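Local coordinates for lipoprotein (Colwellia psychrerythraea, PDB 3O0Y) that is a putative lipoprotein of unknown function, whose family belongs to a clan of metallopeptidase-like proteins, so that a peptidase-related role is possible but unproven, at residues A[69-74]-A[179-184]; A[122-127]-A[186-191]; A[191-196]-A[279-284]. All coordinates share one frame; numbering follows the deposited sequence.

Interaction 1: residues A[69-74]-A[179-184]; sequences EFYSPE and ATIIEK
Thr180 meets the backbone of Tyr71 with its hydroxyl: Tyr71 N donates to Thr180 OG1 over 3.0 Å in a nearly straight bond (165°). OG1 lies between the backbone N and the carbonyl carbon (chi1 61°), where its own proton is available to Lys176 O and Leu177 O, so a small beta-branched alcohol links helix and loop at once. Its CB rests 3.5 Å from Ser72 N. Ile181 and Tyr71 lie side by side, pointing the same way, with Ile181 CG1 4.1 Å from Tyr71 CD2, while Tyr71 OH donates to Glu69 OE1 from above the carboxylate plane (2.6 Å) and holds the far end of the ring.

Glu183, extended beyond CG, crosses Pro73 obliquely and brings OE2 to 3.4 Å from Pro73 CD; a water joins the same OE2 to Glu74 N. Ser72 is the N-cap of helix 73-92, its OG accepting from Asn75 N; proline suits the next position, since it lacks an N-H and first-turn N-H groups have no preceding carbonyl to meet. The aliphatic part of Lys184 passes Tyr71 O and Pro73. The contact thus sets the start of helix 73-92 against helix 174-190, with helix 144-154 packing on Tyr71 and Ile181 through Pro144.

Interaction 2: residues A[122-127]-A[186-191]; sequences FNIGYI and TADAAQ
The loop leading into strand 126-128 passes the C-terminal end of helix 174-190, closest where the CA atoms of Ile124 and Asp188 stand 5.6 Å apart, and Gly125 there has a positive phi that a residue without a side chain adopts easily. Asp188 grips this loop: Gly125 N donates to Asp188 OD2 over 2.8 Å, reaching the syn side of the carboxylate from 35° out of its plane. CG of Asp188 stands beside the backbone N, anti to the carbonyl carbon (chi1 -65°), and the side chains of Asp188 and Ile124 cross at about a right angle, with Asp188 OD1 3.8 Å from Ile124 CG2. OD1 also forms a salt bridge with Lys184 one helical turn earlier, and the same ammonium group bonds to the carbonyls of Asn123 and Gly125. Side chains from the last turns of helix 174-190 thus hold the loop before strand 126-128 in a largely helical chain, Asp188 taking an N-H and Lys184 the carbonyls. An alanine in place of Asp188 would probably leave the Gly125 N-H without this acceptor and the Lys184 ammonium group without its carboxylate mate.

Just beyond the helix, Gln191 and Asn123 reach toward each other tip to tip, their amide planes 39° apart. Because each amide offers both a donor and an acceptor, Gln191 NE2 can donate to a lone pair of Asn123 OD1, in the carbonyl plane, at 3.0 Å, while Gln191 OE1 takes a water that accepts from Asn123 N. The same Gln191 OE1 lies 3.6 Å from Ile124 CG2.

Interaction 3: residues A[191-196]-A[279-284]; sequences QNWLPS and WAQPKG
Gln281 uses its side-chain amide as if it were a piece of backbone, bonding to both the N-H and the carbonyl of Leu194. Gln281 NE2 donates to Leu194 O over 2.8 Å (158°), and Leu194 N donates to Gln281 OE1 in a longer bond of 3.2 Å. Both donors are tilted about 30° from the plane of the carbonyl they meet. A bend at chi2 (-66°) turns CD of Gln281 out of an extended path, while its aliphatic part lies over one face of the six-membered ring of Trp193: CG sits 4.0 Å from the centroid of that ring in a CH-pi contact, and CB comes within 3.5 Å of Trp193 CZ3. Glutamine thus suits the place with methylenes for the ring and an amide for the backbone. Pro282 O lies at the edge of the indole, 3.6 Å from Trp193 CZ3, and Pro282 CD rests 3.2 Å from Asn192 O, a carbonyl that also accepts from Arg273. Trp193 NE1 donates to Pro135 O, anchoring the indole from another loop.

A helix-ending motif and a beta turn meet here: a Schellman motif, with Asn192 at positive phi as C-prime residue, ends helix 174-190, and the type II turn Gln281 to Gly284 leads into helix 284-296.

How the interactions relate
The three contacts follow one another along the last part of helix 174-190 and the loop after it. Interactions 1 and 2 both use this helix, about 10 Å apart between centres, and their segments alternate along the chain; Pro73 CG of the first packs 3.8 Å from Ala187 CB of the second. Interaction 3 opens where interaction 2 closes, on the shared Gln191, again about 10 Å between centres, and Ile124 packs its CG1 on the Trp193 indole. Interactions 1 and 3, about 19 Å apart between centres, do not touch. Together they tie helix 174-190 and the loop after it to the start of helix 73-92, the loop before strand 126-128 and the turn leading into helix 284-296.

Interaction 1: residues A[69-74]-A[179-184]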
# COMPACT_ATOMS: atom_id res chain seq x y z
N GLU A 69 -17.52 -9.71 1.28
CA GLU A 69 -16.44 -10.59 1.70
C GLU A 69 -16.76 -11.14 3.10
O GLU A 69 -17.30 -10.42 3.91
CB GLU A 69 -15.16 -9.80 1.77
CG GLU A 69 -14.72 -9.26 0.42
CD GLU A 69 -13.51 -8.31 0.45
OE1 GLU A 69 -12.99 -7.93 1.54
OE2 GLU A 69 -13.08 -7.88 -0.68
N PHE A 70 -16.41 -12.40 3.35
CA PHE A 70 -16.58 -13.04 4.62
C PHE A 70 -15.30 -13.69 5.07
O PHE A 70 -14.47 -14.19 4.27
CB PHE A 70 -17.72 -14.06 4.56
CG PHE A 70 -19.01 -13.48 4.04
CD1 PHE A 70 -19.68 -12.49 4.75
CD2 PHE A 70 -19.50 -13.86 2.81
CE1 PHE A 70 -20.86 -11.92 4.24
CE2 PHE A 70 -20.67 -13.31 2.32
CZ PHE A 70 -21.35 -12.37 3.04
N TYR A 71 -15.14 -13.73 6.37
CA TYR A 71 -13.84 -13.97 6.99
C TYR A 71 -13.88 -15.05 8.05
O TYR A 71 -13.03 -15.07 8.91
CB TYR A 71 -13.29 -12.66 7.60
CG TYR A 71 -12.87 -11.71 6.52
CD1 TYR A 71 -11.66 -11.87 5.92
CD2 TYR A 71 -13.75 -10.77 6.01
CE1 TYR A 71 -11.25 -11.02 4.87
CE2 TYR A 71 -13.41 -9.99 4.97
CZ TYR A 71 -12.14 -10.10 4.39
OH TYR A 71 -11.80 -9.30 3.34
N SER A 72 -14.82 -16.01 7.98
CA SER A 72 -14.89 -17.05 9.03
C SER A 72 -13.61 -17.92 8.98
O SER A 72 -12.96 -17.98 7.97
CB SER A 72 -16.10 -17.96 8.80
OG SER A 72 -15.89 -18.95 7.81
N PRO A 73 -13.33 -18.68 10.05
CA PRO A 73 -12.25 -19.68 9.96
C PRO A 73 -12.34 -20.60 8.75
O PRO A 73 -11.33 -20.85 8.10
CB PRO A 73 -12.42 -20.48 11.28
CG PRO A 73 -12.87 -19.44 12.20
CD PRO A 73 -13.86 -18.61 11.41
N GLU A 74 -13.53 -21.06 8.38
CA GLU A 74 -13.65 -21.95 7.28
C GLU A 74 -13.45 -21.21 5.96
O GLU A 74 -12.82 -21.75 5.07
CB GLU A 74 -15.00 -22.66 7.27
CG GLU A 74 -15.10 -23.76 6.19
CD GLU A 74 -14.17 -24.98 6.41
OE1 GLU A 74 -13.68 -25.26 7.55
OE2 GLU A 74 -13.95 -25.71 5.40
N ALA A 179 -20.06 -10.77 11.93
CA ALA A 179 -20.08 -12.05 12.70
C ALA A 179 -18.92 -12.93 12.27
O ALA A 179 -18.27 -13.51 13.10
CB ALA A 179 -21.38 -12.76 12.52
N THR A 180 -18.55 -12.92 10.96
CA THR A 180 -17.48 -13.81 10.54
C THR A 180 -16.14 -13.24 11.04
O THR A 180 -15.26 -14.01 11.40
CB THR A 180 -17.49 -14.08 9.03
OG1 THR A 180 -17.31 -12.85 8.29
CG2 THR A 180 -18.82 -14.77 8.54
N ILE A 181 -15.97 -11.92 11.02
CA ILE A 181 -14.76 -11.22 11.54
C ILE A 181 -14.54 -11.55 13.01
O ILE A 181 -13.44 -11.97 13.45
CB ILE A 181 -14.78 -9.72 11.30
CG1 ILE A 181 -14.66 -9.46 9.77
CG2 ILE A 181 -13.66 -8.99 12.11
CD1 ILE A 181 -14.76 -8.04 9.36
N ILE A 182 -15.62 -11.45 13.80
CA ILE A 182 -15.52 -11.83 15.20
C ILE A 182 -15.18 -13.26 15.38
O ILE A 182 -14.34 -13.60 16.23
CB ILE A 182 -16.86 -11.48 15.96
CG1 ILE A 182 -17.00 -9.95 16.02
CG2 ILE A 182 -16.86 -12.14 17.35
CD1 ILE A 182 -18.49 -9.42 16.29
N GLU A 183 -15.79 -14.13 14.59
CA GLU A 183 -15.46 -15.56 14.67
C GLU A 183 -13.98 -15.82 14.43
O GLU A 183 -13.40 -16.67 15.12
CB GLU A 183 -16.29 -16.36 13.67
CG GLU A 183 -16.40 -17.81 13.94
CD GLU A 183 -17.12 -18.53 12.80
OE1 GLU A 183 -17.88 -17.85 12.02
OE2 GLU A 183 -16.85 -19.77 12.67
N LYS A 184 -13.39 -15.15 13.43
CA LYS A 184 -11.94 -15.32 13.14
C LYS A 184 -11.06 -14.71 14.23
O LYS A 184 -10.10 -15.33 14.68
CB LYS A 184 -11.58 -14.69 11.77
CG LYS A 184 -10.23 -15.11 11.25
CD LYS A 184 -10.01 -16.62 11.17
CE LYS A 184 -8.72 -16.97 10.43
NZ LYS A 184 -7.48 -16.38 10.98
O HOH W 1 -15.87 -21.23 10.40

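Interaction 2: residues A[122-127]-A[186-191]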
# COMPACT_ATOMS: atom_id res chain seq x y z
N PHE A 122 0.64 -21.09 9.44
CA PHE A 122 -0.16 -20.12 10.18
C PHE A 122 -1.58 -20.01 9.59
O PHE A 122 -1.75 -19.52 8.44
CB PHE A 122 0.50 -18.75 10.12
CG PHE A 122 1.82 -18.66 10.87
CD1 PHE A 122 1.88 -18.10 12.13
CD2 PHE A 122 2.99 -19.25 10.33
CE1 PHE A 122 3.10 -18.07 12.84
CE2 PHE A 122 4.18 -19.24 11.04
CZ PHE A 122 4.24 -18.61 12.28
N ASN A 123 -2.59 -20.34 10.38
CA ASN A 123 -3.96 -20.12 9.97
C ASN A 123 -4.58 -18.84 10.51
O ASN A 123 -5.74 -18.53 10.17
CB ASN A 123 -4.83 -21.32 10.31
CG ASN A 123 -5.06 -21.47 11.77
OD1 ASN A 123 -4.38 -20.88 12.56
ND2 ASN A 123 -6.04 -22.31 12.13
N ILE A 124 -3.79 -18.08 11.26
CA ILE A 124 -4.20 -16.82 11.85
C ILE A 124 -4.31 -15.67 10.86
O ILE A 124 -3.95 -15.80 9.68
CB ILE A 124 -3.28 -16.44 13.06
CG1 ILE A 124 -1.76 -16.38 12.70
CG2 ILE A 124 -3.43 -17.48 14.19
CD1 ILE A 124 -1.31 -15.53 11.48
N GLY A 125 -4.88 -14.57 11.34
CA GLY A 125 -4.99 -13.40 10.49
C GLY A 125 -5.96 -13.51 9.34
O GLY A 125 -6.93 -14.27 9.40
N TYR A 126 -5.67 -12.81 8.25
CA TYR A 126 -6.55 -12.82 7.10
C TYR A 126 -5.68 -12.52 5.90
O TYR A 126 -4.63 -11.92 6.07
CB TYR A 126 -7.69 -11.78 7.22
CG TYR A 126 -7.24 -10.34 7.03
CD1 TYR A 126 -7.34 -9.71 5.80
CD2 TYR A 126 -6.58 -9.65 8.04
CE1 TYR A 126 -6.90 -8.41 5.62
CE2 TYR A 126 -6.15 -8.31 7.86
CZ TYR A 126 -6.27 -7.73 6.63
OH TYR A 126 -5.75 -6.44 6.39
N ILE A 127 -6.10 -12.96 4.71
CA ILE A 127 -5.38 -12.67 3.44
C ILE A 127 -5.83 -11.34 2.86
O ILE A 127 -7.03 -11.13 2.62
CB ILE A 127 -5.58 -13.75 2.38
CG1 ILE A 127 -5.13 -15.13 2.90
CG2 ILE A 127 -4.85 -13.37 1.09
CD1 ILE A 127 -3.69 -15.13 3.50
N THR A 186 -11.77 -14.40 17.29
CA THR A 186 -11.94 -15.31 18.44
C THR A 186 -11.14 -16.58 18.27
O THR A 186 -10.46 -17.00 19.22
CB THR A 186 -13.43 -15.65 18.70
OG1 THR A 186 -14.08 -14.46 19.13
CG2 THR A 186 -13.61 -16.69 19.80
N ALA A 187 -11.18 -17.16 17.06
CA ALA A 187 -10.37 -18.36 16.72
C ALA A 187 -8.89 -18.06 16.93
O ALA A 187 -8.15 -18.88 17.42
CB ALA A 187 -10.63 -18.84 15.24
N ASP A 188 -8.42 -16.92 16.42
CA ASP A 188 -7.03 -16.57 16.62
C ASP A 188 -6.67 -16.38 18.10
O ASP A 188 -5.68 -16.91 18.56
CB ASP A 188 -6.70 -15.29 15.83
CG ASP A 188 -6.79 -15.46 14.32
OD1 ASP A 188 -7.10 -16.54 13.79
OD2 ASP A 188 -6.50 -14.43 13.63
N ALA A 189 -7.52 -15.68 18.85
CA ALA A 189 -7.31 -15.51 20.28
C ALA A 189 -7.31 -16.85 21.06
O ALA A 189 -6.54 -17.02 22.02
CB ALA A 189 -8.35 -14.50 20.86
N ALA A 190 -8.03 -17.84 20.56
CA ALA A 190 -8.06 -19.18 21.18
C ALA A 190 -6.69 -19.87 21.08
O ALA A 190 -6.35 -20.69 21.93
CB ALA A 190 -9.14 -20.04 20.56
N GLN A 191 -5.92 -19.50 20.06
CA GLN A 191 -4.54 -19.95 19.86
C GLN A 191 -3.51 -18.97 20.42
O GLN A 191 -2.34 -19.04 20.03
CB GLN A 191 -4.24 -19.93 18.36
CG GLN A 191 -4.76 -21.02 17.59
CD GLN A 191 -4.46 -20.80 16.09
OE1 GLN A 191 -3.30 -20.73 15.69
NE2 GLN A 191 -5.50 -20.76 15.29
O HOH W 2 -1.50 -20.93 13.25

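Interaction 3: residues A[191-196]-A[279-284]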
# COMPACT_ATOMS: atom_id res chain seq x y z
N GLN A 191 -5.92 -19.50 20.06
CA GLN A 191 -4.54 -19.95 19.86
C GLN A 191 -3.51 -18.97 20.42
O GLN A 191 -2.34 -19.04 20.03
CB GLN A 191 -4.24 -19.93 18.36
CG GLN A 191 -4.76 -21.02 17.59
CD GLN A 191 -4.46 -20.80 16.09
OE1 GLN A 191 -3.30 -20.73 15.69
NE2 GLN A 191 -5.50 -20.76 15.29
N ASN A 192 -3.94 -18.01 21.23
CA ASN A 192 -3.07 -17.00 21.81
C ASN A 192 -2.42 -16.07 20.77
O ASN A 192 -1.38 -15.50 20.99
CB ASN A 192 -1.96 -17.63 22.61
CG ASN A 192 -2.51 -18.36 23.83
OD1 ASN A 192 -3.36 -17.83 24.59
ND2 ASN A 192 -2.04 -19.58 24.03
N TRP A 193 -3.12 -15.88 19.67
CA TRP A 193 -2.69 -14.90 18.69
C TRP A 193 -3.66 -13.72 18.74
O TRP A 193 -4.83 -13.82 18.35
CB TRP A 193 -2.74 -15.55 17.32
CG TRP A 193 -2.20 -14.67 16.23
CD1 TRP A 193 -2.85 -13.67 15.59
CD2 TRP A 193 -0.87 -14.71 15.70
NE1 TRP A 193 -1.99 -13.09 14.65
CE2 TRP A 193 -0.76 -13.70 14.74
CE3 TRP A 193 0.24 -15.50 15.97
CZ2 TRP A 193 0.40 -13.50 14.01
CZ3 TRP A 193 1.39 -15.30 15.27
CH2 TRP A 193 1.48 -14.28 14.32
N LEU A 194 -3.17 -12.60 19.27
CA LEU A 194 -3.98 -11.39 19.31
C LEU A 194 -3.17 -10.13 19.36
O LEU A 194 -2.03 -10.16 19.66
CB LEU A 194 -5.01 -11.39 20.44
CG LEU A 194 -4.73 -11.85 21.86
CD1 LEU A 194 -3.30 -11.87 22.21
CD2 LEU A 194 -5.65 -10.99 22.80
N PRO A 195 -3.81 -9.01 19.06
CA PRO A 195 -2.98 -7.80 18.90
C PRO A 195 -2.43 -7.35 20.26
O PRO A 195 -2.99 -7.68 21.32
CB PRO A 195 -3.97 -6.80 18.31
CG PRO A 195 -5.11 -7.64 17.77
CD PRO A 195 -5.22 -8.72 18.78
N SER A 196 -1.38 -6.54 20.23
CA SER A 196 -0.99 -5.77 21.37
C SER A 196 -2.13 -4.87 21.83
O SER A 196 -3.07 -4.57 21.08
CB SER A 196 0.23 -4.93 21.14
OG SER A 196 -0.13 -3.81 20.32
N TRP A 279 7.35 -10.78 17.81
CA TRP A 279 8.10 -11.83 18.50
C TRP A 279 7.30 -12.37 19.70
O TRP A 279 7.49 -13.56 20.16
CB TRP A 279 9.44 -11.29 19.00
CG TRP A 279 9.30 -10.18 19.99
CD1 TRP A 279 9.26 -8.82 19.70
CD2 TRP A 279 9.11 -10.28 21.42
NE1 TRP A 279 9.04 -8.11 20.85
CE2 TRP A 279 8.97 -8.96 21.92
CE3 TRP A 279 9.06 -11.35 22.32
CZ2 TRP A 279 8.76 -8.69 23.30
CZ3 TRP A 279 8.92 -11.09 23.68
CH2 TRP A 279 8.77 -9.76 24.16
N ALA A 280 6.41 -11.55 20.22
CA ALA A 280 5.66 -11.94 21.50
C ALA A 280 4.48 -12.88 21.23
O ALA A 280 3.82 -13.39 22.18
CB ALA A 280 5.17 -10.72 22.22
N GLN A 281 4.17 -13.07 19.95
CA GLN A 281 3.16 -14.05 19.56
C GLN A 281 3.79 -15.44 19.55
O GLN A 281 5.01 -15.59 19.45
CB GLN A 281 2.65 -13.75 18.15
CG GLN A 281 2.08 -12.38 17.93
CD GLN A 281 0.79 -12.02 18.68
OE1 GLN A 281 0.03 -12.89 19.17
NE2 GLN A 281 0.55 -10.72 18.79
N PRO A 282 2.95 -16.50 19.71
CA PRO A 282 3.47 -17.85 19.53
C PRO A 282 4.00 -18.06 18.13
O PRO A 282 3.33 -17.67 17.17
CB PRO A 282 2.26 -18.76 19.87
CG PRO A 282 1.11 -17.94 19.69
CD PRO A 282 1.51 -16.51 20.01
N LYS A 283 5.25 -18.51 18.04
CA LYS A 283 5.93 -18.67 16.77
C LYS A 283 6.10 -17.31 16.04
O LYS A 283 6.27 -17.30 14.81
CB LYS A 283 5.17 -19.63 15.84
CG LYS A 283 4.87 -21.05 16.44
CD LYS A 283 6.12 -21.90 16.59
CE LYS A 283 6.27 -23.02 15.49
NZ LYS A 283 7.29 -22.71 14.31
N GLY A 284 6.14 -16.20 16.79
CA GLY A 284 6.18 -14.86 16.16
C GLY A 284 7.45 -14.66 15.39
O GLY A 284 7.45 -13.96 14.35